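Local coordinates for protein 3-hydroxyadipyl-CoA dehydrogenase (PDB 3MOG) that catalyses the NAD-dependent oxidation of (3S)-3-hydroxyadipyl-CoA to 3-oxoadipyl-CoA in the breakdown of phenylacetate, at residues A18-E22 with I48-L52; V23-H29 with L172-K178; T325-Q331 with D384-M388; V343-M347 with G387-W391. All blocks are in the same frame, centred on the assembly; numbering follows the deposited sequence.

Contact 1: A18-E22 with I48-L52; sequences AGIAE and IHARL
Glu22 lays its aliphatic stem over Ile48, with its CG 3.9 Å from Ile48 CG2, and carries its carboxylate on to Arg51. CG stands anti to the backbone N (chi1 -179°) and the chain stays extended beyond it, a shape that spans the gap between the segments 18-22 and 48-52, whose axes approach to 11.2 Å and cross at -58°. At the far end Glu22 OE2 takes a hydrogen bond from Arg51 NH2 at 2.8 Å, met nearly along its C-O axis and lying at the edge of the guanidinium. The two flat groups are almost coplanar, and the pair is a salt bridge. Arginine suits this exposed position because its long chain, bent at chi3, can bring the charge back to the glutamate. The other oxygen, Glu22 OE1, faces the methyl Leu52 CD2 at 3.4 Å. Beside the ion pair, Ile48 pushes CD1 to within 3.2 Å of Ala18 O and lies 4.2 Å from Ala18 CB; the small side chains of Ala18 and Ala21 make room for this branched residue, which also rests on Leu73. With an alanine in place of Glu22, Arg51 would probably lose its charged mate and Ile48 CG2 its cover. A GxGxxG-like pattern of glycines (Gly12, Gly14, Gly17) runs into the start of helix 15-26, consistent with the dinucleotide-binding helix of a Rossmann fold, here covered by helix 38-57.

Contact 2: V23-H29 with L172-K178; sequences VAASHGH and LTLSWGK
An aromatic cluster of His27, His29 and Trp176 joins the C-terminal ends of helices 15-26 and 163-175. Trp176 inserts its indole between the segments: Ala24 CB sits over one face, 4.1 Å from the centroid of the six-membered ring, as a CH-pi contact; the small alanine lets the ring come close to the helix. On the opposite face lies Leu172, of its own segment. Val23 CG1 packs on Trp176 CB at 3.8 Å, and its methyls also meet the bent aliphatic chain of Lys178, whose amino group bonds to Ala147 O and Met150 O. The His27 ring takes Trp176 CA over its centre, 6° off the normal, and is fixed by ND1, which donates to Val23 O at 2.8 Å with the oxygen in the ring plane. Helix 163-175, in the NAD-binding domain of Rossmann type, ends here in a Schellman motif: Lys178 N bonds to Thr173 O and Gly177 N to Leu174 O, with Gly177, at positive phi, as the C-prime residue. If Trp176 were an alanine, Ala24 and Val23 would probably lose their apolar cover and a gap would open between the helix ends. The His29 side chain runs across that of Trp176 at about a right angle, the ring planes 74° apart, with NE2 3.1 Å from Trp176 NE1. A water bridges His29 NE2 and Ser175 OG, while His29 ND1 is bonded to Gln6 O.

Contact 3: T325-Q331 with D384-M388; sequences TQGETAQ and DYPGM
Asp384 grips the start of helix 330-337 with both carboxylate oxygens: OD1 accepts from Ala330 N at 2.9 Å and OD2 from Gln331 N at 3.0 Å, each through its syn lone pair. A chi1 of -164° swings the carboxylate away from its own N and out to the first turn. Thr329, the N-cap, crosses the aspartate side chain at about a right angle, while its own OG1 caps Ala332 N. Thr325 OG1 accepts from Gly327 N at 3.0 Å, forming an ST turn, and a water links Thr325 OG1, Glu328 O and Gly387 N, joining the two segments. Here the backbones come close, Gly327 CA lying 3.4 Å from Gly387 N; at the backbone angles of Gly327 a CB would be jammed against the carbonyl O of Gln326, which calls for glycine. Pro386 and Gly387 fill the central places of a type II turn, which suits their angles, and Pro386 CG packs against Thr329 CG2 at 3.9 Å. The contact thus joins helix 330-337 to the loop after strand 378-381 within the reduced Rossmann-fold domain. Its bonds satisfy N-H groups that have no partner in the helix, and the positive end of the helix dipole would probably stabilise the charge on Asp384.

Contact 4: V343-M347 with G387-W391; sequences VIDKM and GMLIW
Asp345 leaves strand 341-345 with its CB against Met388 CB at 3.6 Å, and its extended first torsion (chi1 -175°) directs CG into the turn ahead of helix 390-406. At the tip, OD1 accepts two bonds: from Ile390 N at 2.8 Å, through the syn lone pair, and from Leu389 N at 2.9 Å, which comes from above the carboxylate plane, 56° out of it. OD2 takes Trp391 N at 3.1 Å, also by its syn lone pair, and lies near the indole edge. Three consecutive N-H groups, from the N-cap residue Leu389 onward, are thus held by one side chain, the short aspartate placing both oxygens at the turn. This fastens a strand of the reduced Rossmann-fold domain to the first turn of a helix of the C-terminal domain.

Trp391 turns its ring so that NE1 donates to Lys346 O at 2.7 Å, a nearly straight bond of 168°. Lys346 O lies almost in the indole plane, although the donor stands above the carbonyl plane. Met347 CE makes a CH-pi contact 3.9 Å from the centroid of the five-membered ring of Trp391, and SD, farther off above the same ring, makes it a Met-aromatic pair; SD also rests 3.7 Å from Ile390 CG2. The flexible, extended methionine chain suits this wedge between isoleucine and indole, and Leu436 packs on both Met347 and Trp391. Val343 CG1 adds an apolar contact to Met388 CG. Buried, and bound by the N-H groups of a helix start, Asp345 is probably kept ionised by the helix dipole, which would offset the cost of burying its charge.

From the N terminus, helix 15-26 supplies the first segment of both contact 1 and contact 2. Contact 1 closes a short loop to helix 38-57, while contact 2 reaches 143 residues on to the end of helix 163-175; since the segments alternate along the chain, the two cross. Together they tie helix 15-26 to helix 38-57 on the one hand and to the end of helix 163-175 on the other. The loops of contacts 3 and 4 lie later in the chain, in series with the first two, about 42 to 49 Å away between centres. They end on the same stretch, sharing Gly387 and Met388: contact 3 ties the start of helix 330-337 to the loop before helix 390-406, and contact 4 ties strand 341-345 to the start of that helix.

Contact 1: A18-E22 with I48-L52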
loop_
_atom_site.group_PDB
_atom_site.type_symbol
_atom_site.label_atom_id
_atom_site.label_comp_id
_atom_site.label_asym_id
_atom_site.label_seq_id
_atom_site.Cartn_x
_atom_site.Cartn_y
_atom_site.Cartn_z
ATOM N N ALA C 18 16.884 17.058 -30.688
ATOM C CA ALA C 18 17.989 17.198 -31.627
ATOM C C ALA C 18 18.398 15.849 -32.211
ATOM O O ALA C 18 18.668 15.737 -33.405
ATOM C CB ALA C 18 19.178 17.857 -30.924
ATOM N N GLY C 19 18.405 14.826 -31.359
ATOM C CA GLY C 19 18.750 13.475 -31.748
ATOM C C GLY C 19 17.680 12.841 -32.606
ATOM O O GLY C 19 17.987 12.088 -33.533
ATOM N N ILE C 20 16.422 13.148 -32.313
ATOM C CA ILE C 20 15.318 12.628 -33.118
ATOM C C ILE C 20 15.330 13.273 -34.515
ATOM O O ILE C 20 15.169 12.578 -35.542
ATOM C CB ILE C 20 13.950 12.755 -32.391
ATOM C CG1 ILE C 20 13.889 11.772 -31.210
ATOM C CG2 ILE C 20 12.780 12.481 -33.352
ATOM C CD1 ILE C 20 12.917 12.203 -30.055
ATOM N N ALA C 21 15.570 14.586 -34.537
ATOM C CA ALA C 21 15.683 15.365 -35.774
ATOM C C ALA C 21 16.785 14.820 -36.684
ATOM O O ALA C 21 16.583 14.679 -37.895
ATOM C CB ALA C 21 15.920 16.873 -35.451
ATOM N N GLU C 22 17.932 14.502 -36.086
ATOM C CA GLU C 22 19.067 13.903 -36.794
ATOM C C GLU C 22 18.700 12.585 -37.487
ATOM O O GLU C 22 19.054 12.385 -38.650
ATOM C CB GLU C 22 20.238 13.690 -35.834
ATOM C CG GLU C 22 21.494 13.088 -36.480
ATOM C CD GLU C 22 22.582 12.784 -35.468
ATOM O OE1 GLU C 22 23.374 11.857 -35.724
ATOM O OE2 GLU C 22 22.645 13.461 -34.413
ATOM N N ILE C 48 24.321 18.895 -34.001
ATOM C CA ILE C 48 24.108 17.918 -35.074
ATOM C C ILE C 48 25.164 18.045 -36.196
ATOM O O ILE C 48 25.700 17.027 -36.655
ATOM C CB ILE C 48 22.674 17.989 -35.652
ATOM C CG1 ILE C 48 21.639 17.957 -34.523
ATOM C CG2 ILE C 48 22.436 16.840 -36.669
ATOM C CD1 ILE C 48 20.206 18.118 -34.991
ATOM N N HIS C 49 25.440 19.286 -36.620
ATOM C CA HIS C 49 26.529 19.578 -37.552
ATOM C C HIS C 49 27.843 18.953 -37.068
ATOM O O HIS C 49 28.481 18.195 -37.803
ATOM C CB HIS C 49 26.694 21.097 -37.739
ATOM C CG HIS C 49 25.861 21.674 -38.843
ATOM N ND1 HIS C 49 26.405 22.143 -40.019
ATOM C CD2 HIS C 49 24.524 21.865 -38.947
ATOM C CE1 HIS C 49 25.439 22.594 -40.801
ATOM N NE2 HIS C 49 24.287 22.436 -40.173
ATOM N N ALA C 50 28.214 19.251 -35.820
ATOM C CA ALA C 50 29.457 18.786 -35.195
ATOM C C ALA C 50 29.570 17.277 -35.052
ATOM O O ALA C 50 30.648 16.716 -35.264
ATOM C CB ALA C 50 29.628 19.434 -33.839
ATOM N N ARG C 51 28.468 16.624 -34.691
ATOM C CA ARG C 51 28.472 15.177 -34.501
ATOM C C ARG C 51 28.549 14.419 -35.826
ATOM O O ARG C 51 29.303 13.447 -35.940
ATOM C CB ARG C 51 27.269 14.717 -33.676
ATOM C CG ARG C 51 27.279 15.230 -32.241
ATOM C CD ARG C 51 26.245 14.540 -31.378
ATOM N NE ARG C 51 24.903 14.531 -31.966
ATOM C CZ ARG C 51 23.961 15.440 -31.721
ATOM N NH1 ARG C 51 24.202 16.466 -30.908
ATOM N NH2 ARG C 51 22.767 15.321 -32.296
ATOM N N LEU C 52 27.786 14.872 -36.822
ATOM C CA LEU C 52 27.802 14.255 -38.152
ATOM C C LEU C 52 29.116 14.467 -38.908
ATOM O O LEU C 52 29.562 13.573 -39.639
ATOM C CB LEU C 52 26.640 14.761 -39.003
ATOM C CG LEU C 52 25.217 14.374 -38.604
ATOM C CD1 LEU C 52 24.297 15.029 -39.580
ATOM C CD2 LEU C 52 24.987 12.863 -38.590
#

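Contact 2: V23-H29 with L172-K178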
loop_
_atom_site.group_PDB
_atom_site.type_symbol
_atom_site.label_atom_id
_atom_site.label_comp_id
_atom_site.label_asym_id
_atom_site.label_seq_id
_atom_site.Cartn_x
_atom_site.Cartn_y
_atom_site.Cartn_z
ATOM N N VAL C 23 17.957 11.726 -36.787
ATOM C CA VAL C 23 17.507 10.439 -37.330
ATOM C C VAL C 23 16.576 10.636 -38.511
ATOM O O VAL C 23 16.773 10.025 -39.571
ATOM C CB VAL C 23 16.799 9.576 -36.258
ATOM C CG1 VAL C 23 16.154 8.334 -36.878
ATOM C CG2 VAL C 23 17.784 9.179 -35.165
ATOM N N ALA C 24 15.574 11.493 -38.329
ATOM C CA ALA C 24 14.596 11.763 -39.375
ATOM C C ALA C 24 15.252 12.390 -40.616
ATOM O O ALA C 24 15.029 11.910 -41.721
ATOM C CB ALA C 24 13.421 12.610 -38.848
ATOM N N ALA C 25 16.090 13.410 -40.429
ATOM C CA ALA C 25 16.773 14.060 -41.564
ATOM C C ALA C 25 17.799 13.157 -42.250
ATOM O O ALA C 25 17.960 13.225 -43.468
ATOM C CB ALA C 25 17.428 15.358 -41.138
ATOM N N SER C 26 18.479 12.308 -41.477
ATOM C CA SER C 26 19.487 11.400 -42.048
ATOM C C SER C 26 18.872 10.314 -42.931
ATOM O O SER C 26 19.587 9.625 -43.640
ATOM C CB SER C 26 20.413 10.801 -40.970
ATOM O OG SER C 26 19.848 9.655 -40.358
ATOM N N HIS C 27 17.544 10.203 -42.902
ATOM C CA HIS C 27 16.814 9.210 -43.674
ATOM C C HIS C 27 15.901 9.816 -44.752
ATOM O O HIS C 27 14.974 9.156 -45.236
ATOM C CB HIS C 27 16.023 8.274 -42.741
ATOM C CG HIS C 27 16.885 7.314 -41.980
ATOM N ND1 HIS C 27 17.373 7.590 -40.721
ATOM C CD2 HIS C 27 17.345 6.080 -42.299
ATOM C CE1 HIS C 27 18.107 6.575 -40.301
ATOM N NE2 HIS C 27 18.098 5.641 -41.236
ATOM N N GLY C 28 16.161 11.069 -45.121
ATOM C CA GLY C 28 15.519 11.670 -46.294
ATOM C C GLY C 28 14.328 12.558 -46.018
ATOM O O GLY C 28 13.673 13.034 -46.948
ATOM N N HIS C 29 14.044 12.805 -44.744
ATOM C CA HIS C 29 12.920 13.657 -44.388
ATOM C C HIS C 29 13.324 15.101 -44.182
ATOM O O HIS C 29 14.328 15.397 -43.534
ATOM C CB HIS C 29 12.209 13.133 -43.137
ATOM C CG HIS C 29 11.657 11.756 -43.306
ATOM N ND1 HIS C 29 10.366 11.522 -43.720
ATOM C CD2 HIS C 29 12.231 10.540 -43.157
ATOM C CE1 HIS C 29 10.159 10.221 -43.799
ATOM N NE2 HIS C 29 11.277 9.601 -43.470
ATOM N N LEU C 172 7.485 3.301 -40.398
ATOM C CA LEU C 172 8.356 4.460 -40.521
ATOM C C LEU C 172 9.662 4.325 -39.711
ATOM O O LEU C 172 10.751 4.608 -40.241
ATOM C CB LEU C 172 7.588 5.735 -40.161
ATOM C CG LEU C 172 8.369 7.054 -40.171
ATOM C CD1 LEU C 172 8.682 7.509 -41.593
ATOM C CD2 LEU C 172 7.560 8.092 -39.449
ATOM N N THR C 173 9.565 3.873 -38.453
ATOM C CA THR C 173 10.776 3.669 -37.635
ATOM C C THR C 173 11.629 2.505 -38.131
ATOM O O THR C 173 12.861 2.546 -38.031
ATOM C CB THR C 173 10.477 3.502 -36.129
ATOM O OG1 THR C 173 9.557 2.428 -35.933
ATOM C CG2 THR C 173 9.878 4.789 -35.555
ATOM N N LEU C 174 10.980 1.471 -38.664
ATOM C CA LEU C 174 11.699 0.427 -39.418
ATOM C C LEU C 174 12.535 1.114 -40.493
ATOM O O LEU C 174 13.754 0.964 -40.517
ATOM C CB LEU C 174 10.740 -0.618 -40.033
ATOM C CG LEU C 174 10.291 -1.797 -39.147
ATOM C CD1 LEU C 174 9.220 -2.656 -39.817
ATOM C CD2 LEU C 174 11.472 -2.670 -38.707
ATOM N N SER C 175 11.895 1.952 -41.302
ATOM C CA SER C 175 12.615 2.695 -42.343
ATOM C C SER C 175 13.722 3.636 -41.818
ATOM O O SER C 175 14.617 3.998 -42.574
ATOM C CB SER C 175 11.637 3.434 -43.269
ATOM O OG SER C 175 11.162 4.635 -42.687
ATOM N N TRP C 176 13.675 4.010 -40.531
ATOM C CA TRP C 176 14.770 4.784 -39.910
ATOM C C TRP C 176 15.858 3.905 -39.285
ATOM O O TRP C 176 16.737 4.397 -38.546
ATOM C CB TRP C 176 14.247 5.799 -38.884
ATOM C CG TRP C 176 13.330 6.855 -39.459
ATOM C CD1 TRP C 176 13.082 7.093 -40.781
ATOM C CD2 TRP C 176 12.563 7.832 -38.727
ATOM N NE1 TRP C 176 12.191 8.129 -40.918
ATOM C CE2 TRP C 176 11.864 8.610 -39.679
ATOM C CE3 TRP C 176 12.389 8.116 -37.360
ATOM C CZ2 TRP C 176 10.998 9.657 -39.314
ATOM C CZ3 TRP C 176 11.540 9.163 -36.997
ATOM C CH2 TRP C 176 10.847 9.915 -37.972
ATOM N N GLY C 177 15.809 2.607 -39.596
ATOM C CA GLY C 177 16.781 1.644 -39.083
ATOM C C GLY C 177 16.591 1.349 -37.601
ATOM O O GLY C 177 17.527 0.908 -36.926
ATOM N N LYS C 178 15.388 1.620 -37.092
ATOM C CA LYS C 178 15.055 1.336 -35.701
ATOM C C LYS C 178 14.309 0.024 -35.604
ATOM O O LYS C 178 13.994 -0.604 -36.617
ATOM C CB LYS C 178 14.201 2.454 -35.078
ATOM C CG LYS C 178 14.847 3.842 -35.029
ATOM C CD LYS C 178 16.241 3.818 -34.432
ATOM C CE LYS C 178 16.845 5.221 -34.407
ATOM N NZ LYS C 178 18.251 5.215 -33.883
HETATM O O HOH W 1 12.102 6.963 -44.221
#

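Contact 3: T325-Q331 with D384-M388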
loop_
_atom_site.group_PDB
_atom_site.type_symbol
_atom_site.label_atom_id
_atom_site.label_comp_id
_atom_site.label_asym_id
_atom_site.label_seq_id
_atom_site.Cartn_x
_atom_site.Cartn_y
_atom_site.Cartn_z
ATOM N N THR C 325 21.289 -21.980 -5.449
ATOM C CA THR C 325 20.194 -21.374 -4.648
ATOM C C THR C 325 18.813 -21.594 -5.248
ATOM O O THR C 325 18.609 -21.411 -6.455
ATOM C CB THR C 325 20.408 -19.860 -4.347
ATOM O OG1 THR C 325 19.378 -19.404 -3.466
ATOM C CG2 THR C 325 20.422 -18.992 -5.622
ATOM N N GLN C 326 17.904 -22.049 -4.389
ATOM C CA GLN C 326 16.470 -22.127 -4.652
ATOM C C GLN C 326 15.737 -21.127 -3.730
ATOM O O GLN C 326 14.498 -21.129 -3.633
ATOM C CB GLN C 326 15.966 -23.551 -4.370
ATOM C CG GLN C 326 16.623 -24.639 -5.249
ATOM C CD GLN C 326 16.317 -26.068 -4.786
ATOM O OE1 GLN C 326 15.346 -26.313 -4.066
ATOM N NE2 GLN C 326 17.145 -27.015 -5.213
ATOM N N GLY C 327 16.505 -20.303 -3.022
ATOM C CA GLY C 327 15.919 -19.270 -2.170
ATOM C C GLY C 327 15.874 -19.616 -0.700
ATOM O O GLY C 327 15.365 -18.834 0.112
ATOM N N GLU C 328 16.380 -20.801 -0.366
ATOM C CA GLU C 328 16.594 -21.194 1.023
ATOM C C GLU C 328 18.030 -20.912 1.424
ATOM O O GLU C 328 18.932 -20.988 0.596
ATOM C CB GLU C 328 16.275 -22.668 1.214
ATOM C CG GLU C 328 14.830 -23.034 0.917
ATOM C CD GLU C 328 14.549 -24.501 1.189
ATOM O OE1 GLU C 328 14.023 -24.820 2.282
ATOM O OE2 GLU C 328 14.877 -25.333 0.315
ATOM N N THR C 329 18.243 -20.553 2.687
ATOM C CA THR C 329 19.590 -20.237 3.157
ATOM C C THR C 329 20.416 -21.506 3.351
ATOM O O THR C 329 19.880 -22.580 3.610
ATOM C CB THR C 329 19.587 -19.465 4.498
ATOM O OG1 THR C 329 19.021 -20.292 5.514
ATOM C CG2 THR C 329 18.787 -18.155 4.386
ATOM N N ALA C 330 21.727 -21.353 3.226
ATOM C CA ALA C 330 22.689 -22.388 3.585
ATOM C C ALA C 330 22.443 -22.913 4.997
ATOM O O ALA C 330 22.433 -24.131 5.210
ATOM C CB ALA C 330 24.107 -21.848 3.437
ATOM N N GLN C 331 22.195 -22.000 5.941
ATOM C CA GLN C 331 21.912 -22.364 7.332
ATOM C C GLN C 331 20.667 -23.236 7.493
ATOM O O GLN C 331 20.695 -24.224 8.230
ATOM C CB GLN C 331 21.836 -21.116 8.233
ATOM C CG GLN C 331 21.831 -21.415 9.753
ATOM C CD GLN C 331 23.233 -21.688 10.373
ATOM O OE1 GLN C 331 24.174 -22.119 9.701
ATOM N NE2 GLN C 331 23.352 -21.433 11.676
ATOM N N ASP C 384 24.616 -14.950 3.829
ATOM C CA ASP C 384 23.687 -16.044 3.571
ATOM C C ASP C 384 22.274 -15.473 3.334
ATOM O O ASP C 384 21.398 -15.516 4.197
ATOM C CB ASP C 384 23.732 -17.038 4.745
ATOM C CG ASP C 384 23.109 -18.388 4.411
ATOM O OD1 ASP C 384 22.782 -18.658 3.238
ATOM O OD2 ASP C 384 22.945 -19.196 5.344
ATOM N N TYR C 385 22.093 -14.953 2.127
ATOM C CA TYR C 385 20.950 -14.161 1.731
ATOM C C TYR C 385 20.072 -14.985 0.776
ATOM O O TYR C 385 20.558 -15.448 -0.257
ATOM C CB TYR C 385 21.499 -12.932 1.016
ATOM C CG TYR C 385 20.525 -11.847 0.634
ATOM C CD1 TYR C 385 19.758 -11.172 1.607
ATOM C CD2 TYR C 385 20.431 -11.426 -0.696
ATOM C CE1 TYR C 385 18.905 -10.143 1.249
ATOM C CE2 TYR C 385 19.573 -10.392 -1.062
ATOM C CZ TYR C 385 18.818 -9.754 -0.083
ATOM O OH TYR C 385 17.970 -8.734 -0.442
ATOM N N PRO C 386 18.789 -15.177 1.134
ATOM C CA PRO C 386 17.826 -15.944 0.347
ATOM C C PRO C 386 17.827 -15.557 -1.128
ATOM O O PRO C 386 17.723 -14.379 -1.460
ATOM C CB PRO C 386 16.489 -15.586 1.000
ATOM C CG PRO C 386 16.821 -15.358 2.412
ATOM C CD PRO C 386 18.188 -14.686 2.392
ATOM N N GLY C 387 18.010 -16.539 -2.010
ATOM C CA GLY C 387 17.993 -16.276 -3.441
ATOM C C GLY C 387 19.246 -15.589 -3.957
ATOM O O GLY C 387 19.423 -15.444 -5.168
ATOM N N MET C 388 20.110 -15.176 -3.028
ATOM C CA MET C 388 21.376 -14.491 -3.311
ATOM C C MET C 388 21.185 -13.262 -4.207
ATOM O O MET C 388 20.379 -12.390 -3.870
ATOM C CB MET C 388 22.444 -15.479 -3.829
ATOM C CG MET C 388 22.694 -16.665 -2.883
ATOM S SD MET C 388 23.641 -16.219 -1.420
ATOM C CE MET C 388 25.240 -16.623 -2.079
HETATM O O HOH W 2 19.570 -18.937 -0.942
#

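Contact 4: V343-M347 with G387-W391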
loop_
_atom_site.group_PDB
_atom_site.type_symbol
_atom_site.label_atom_id
_atom_site.label_comp_id
_atom_site.label_asym_id
_atom_site.label_seq_id
_atom_site.Cartn_x
_atom_site.Cartn_y
_atom_site.Cartn_z
ATOM N N VAL C 343 25.911 -22.515 -0.328
ATOM C CA VAL C 343 24.949 -22.113 -1.353
ATOM C C VAL C 343 25.666 -21.315 -2.461
ATOM O O VAL C 343 26.433 -20.408 -2.171
ATOM C CB VAL C 343 23.758 -21.329 -0.737
ATOM C CG1 VAL C 343 23.050 -20.476 -1.774
ATOM C CG2 VAL C 343 22.764 -22.301 -0.096
ATOM N N ILE C 344 25.435 -21.679 -3.719
ATOM C CA ILE C 344 26.049 -20.978 -4.840
ATOM C C ILE C 344 25.002 -20.291 -5.732
ATOM O O ILE C 344 23.888 -20.785 -5.930
ATOM C CB ILE C 344 26.988 -21.914 -5.669
ATOM C CG1 ILE C 344 27.618 -21.185 -6.845
ATOM C CG2 ILE C 344 26.254 -23.142 -6.186
ATOM C CD1 ILE C 344 28.591 -22.037 -7.634
ATOM N N ASP C 345 25.399 -19.141 -6.254
ATOM C CA ASP C 345 24.593 -18.295 -7.098
ATOM C C ASP C 345 25.388 -18.107 -8.372
ATOM O O ASP C 345 26.335 -17.313 -8.407
ATOM C CB ASP C 345 24.446 -16.951 -6.389
ATOM C CG ASP C 345 23.522 -15.995 -7.094
ATOM O OD1 ASP C 345 23.750 -14.769 -6.973
ATOM O OD2 ASP C 345 22.560 -16.454 -7.738
ATOM N N LYS C 346 25.026 -18.840 -9.420
ATOM C CA LYS C 346 25.818 -18.799 -10.657
ATOM C C LYS C 346 24.972 -18.897 -11.907
ATOM O O LYS C 346 23.916 -19.535 -11.890
ATOM C CB LYS C 346 26.886 -19.908 -10.680
ATOM C CG LYS C 346 26.344 -21.341 -10.664
ATOM C CD LYS C 346 27.329 -22.345 -11.262
ATOM C CE LYS C 346 26.879 -23.788 -10.986
ATOM N NZ LYS C 346 27.719 -24.819 -11.671
ATOM N N MET C 347 25.429 -18.238 -12.976
ATOM C CA MET C 347 24.941 -18.535 -14.330
ATOM C C MET C 347 26.106 -18.945 -15.234
ATOM O O MET C 347 26.825 -19.873 -14.886
ATOM C CB MET C 347 24.069 -17.414 -14.904
ATOM C CG MET C 347 22.677 -17.362 -14.228
ATOM S SD MET C 347 21.558 -16.104 -14.869
ATOM C CE MET C 347 20.147 -16.394 -13.830
ATOM N N GLY C 387 18.010 -16.539 -2.010
ATOM C CA GLY C 387 17.993 -16.276 -3.441
ATOM C C GLY C 387 19.246 -15.589 -3.957
ATOM O O GLY C 387 19.423 -15.444 -5.168
ATOM N N MET C 388 20.110 -15.176 -3.028
ATOM C CA MET C 388 21.376 -14.491 -3.311
ATOM C C MET C 388 21.185 -13.262 -4.207
ATOM O O MET C 388 20.379 -12.390 -3.870
ATOM C CB MET C 388 22.444 -15.479 -3.829
ATOM C CG MET C 388 22.694 -16.665 -2.883
ATOM S SD MET C 388 23.641 -16.219 -1.420
ATOM C CE MET C 388 25.240 -16.623 -2.079
ATOM N N LEU C 389 21.878 -13.197 -5.344
ATOM C CA LEU C 389 21.930 -11.947 -6.114
ATOM C C LEU C 389 21.442 -12.083 -7.541
ATOM O O LEU C 389 20.461 -11.447 -7.936
ATOM C CB LEU C 389 23.353 -11.356 -6.108
ATOM C CG LEU C 389 23.933 -10.913 -4.762
ATOM C CD1 LEU C 389 25.331 -10.342 -4.938
ATOM C CD2 LEU C 389 23.010 -9.888 -4.048
ATOM N N ILE C 390 22.148 -12.905 -8.299
ATOM C CA ILE C 390 21.904 -13.101 -9.706
ATOM C C ILE C 390 20.533 -13.730 -9.884
ATOM O O ILE C 390 19.689 -13.162 -10.571
ATOM C CB ILE C 390 23.004 -14.008 -10.319
ATOM C CG1 ILE C 390 24.341 -13.262 -10.388
ATOM C CG2 ILE C 390 22.588 -14.539 -11.683
ATOM C CD1 ILE C 390 25.564 -14.193 -10.611
ATOM N N TRP C 391 20.306 -14.874 -9.229
ATOM C CA TRP C 391 19.063 -15.620 -9.401
ATOM C C TRP C 391 17.872 -14.857 -8.870
ATOM O O TRP C 391 16.823 -14.861 -9.501
ATOM C CB TRP C 391 19.151 -17.051 -8.834
ATOM C CG TRP C 391 19.809 -17.963 -9.836
ATOM C CD1 TRP C 391 21.154 -18.153 -10.016
ATOM C CD2 TRP C 391 19.156 -18.748 -10.842
ATOM N NE1 TRP C 391 21.376 -19.027 -11.057
ATOM C CE2 TRP C 391 20.168 -19.406 -11.582
ATOM C CE3 TRP C 391 17.813 -18.970 -11.183
ATOM C CZ2 TRP C 391 19.880 -20.265 -12.645
ATOM C CZ3 TRP C 391 17.523 -19.831 -12.237
ATOM C CH2 TRP C 391 18.556 -20.468 -12.958
#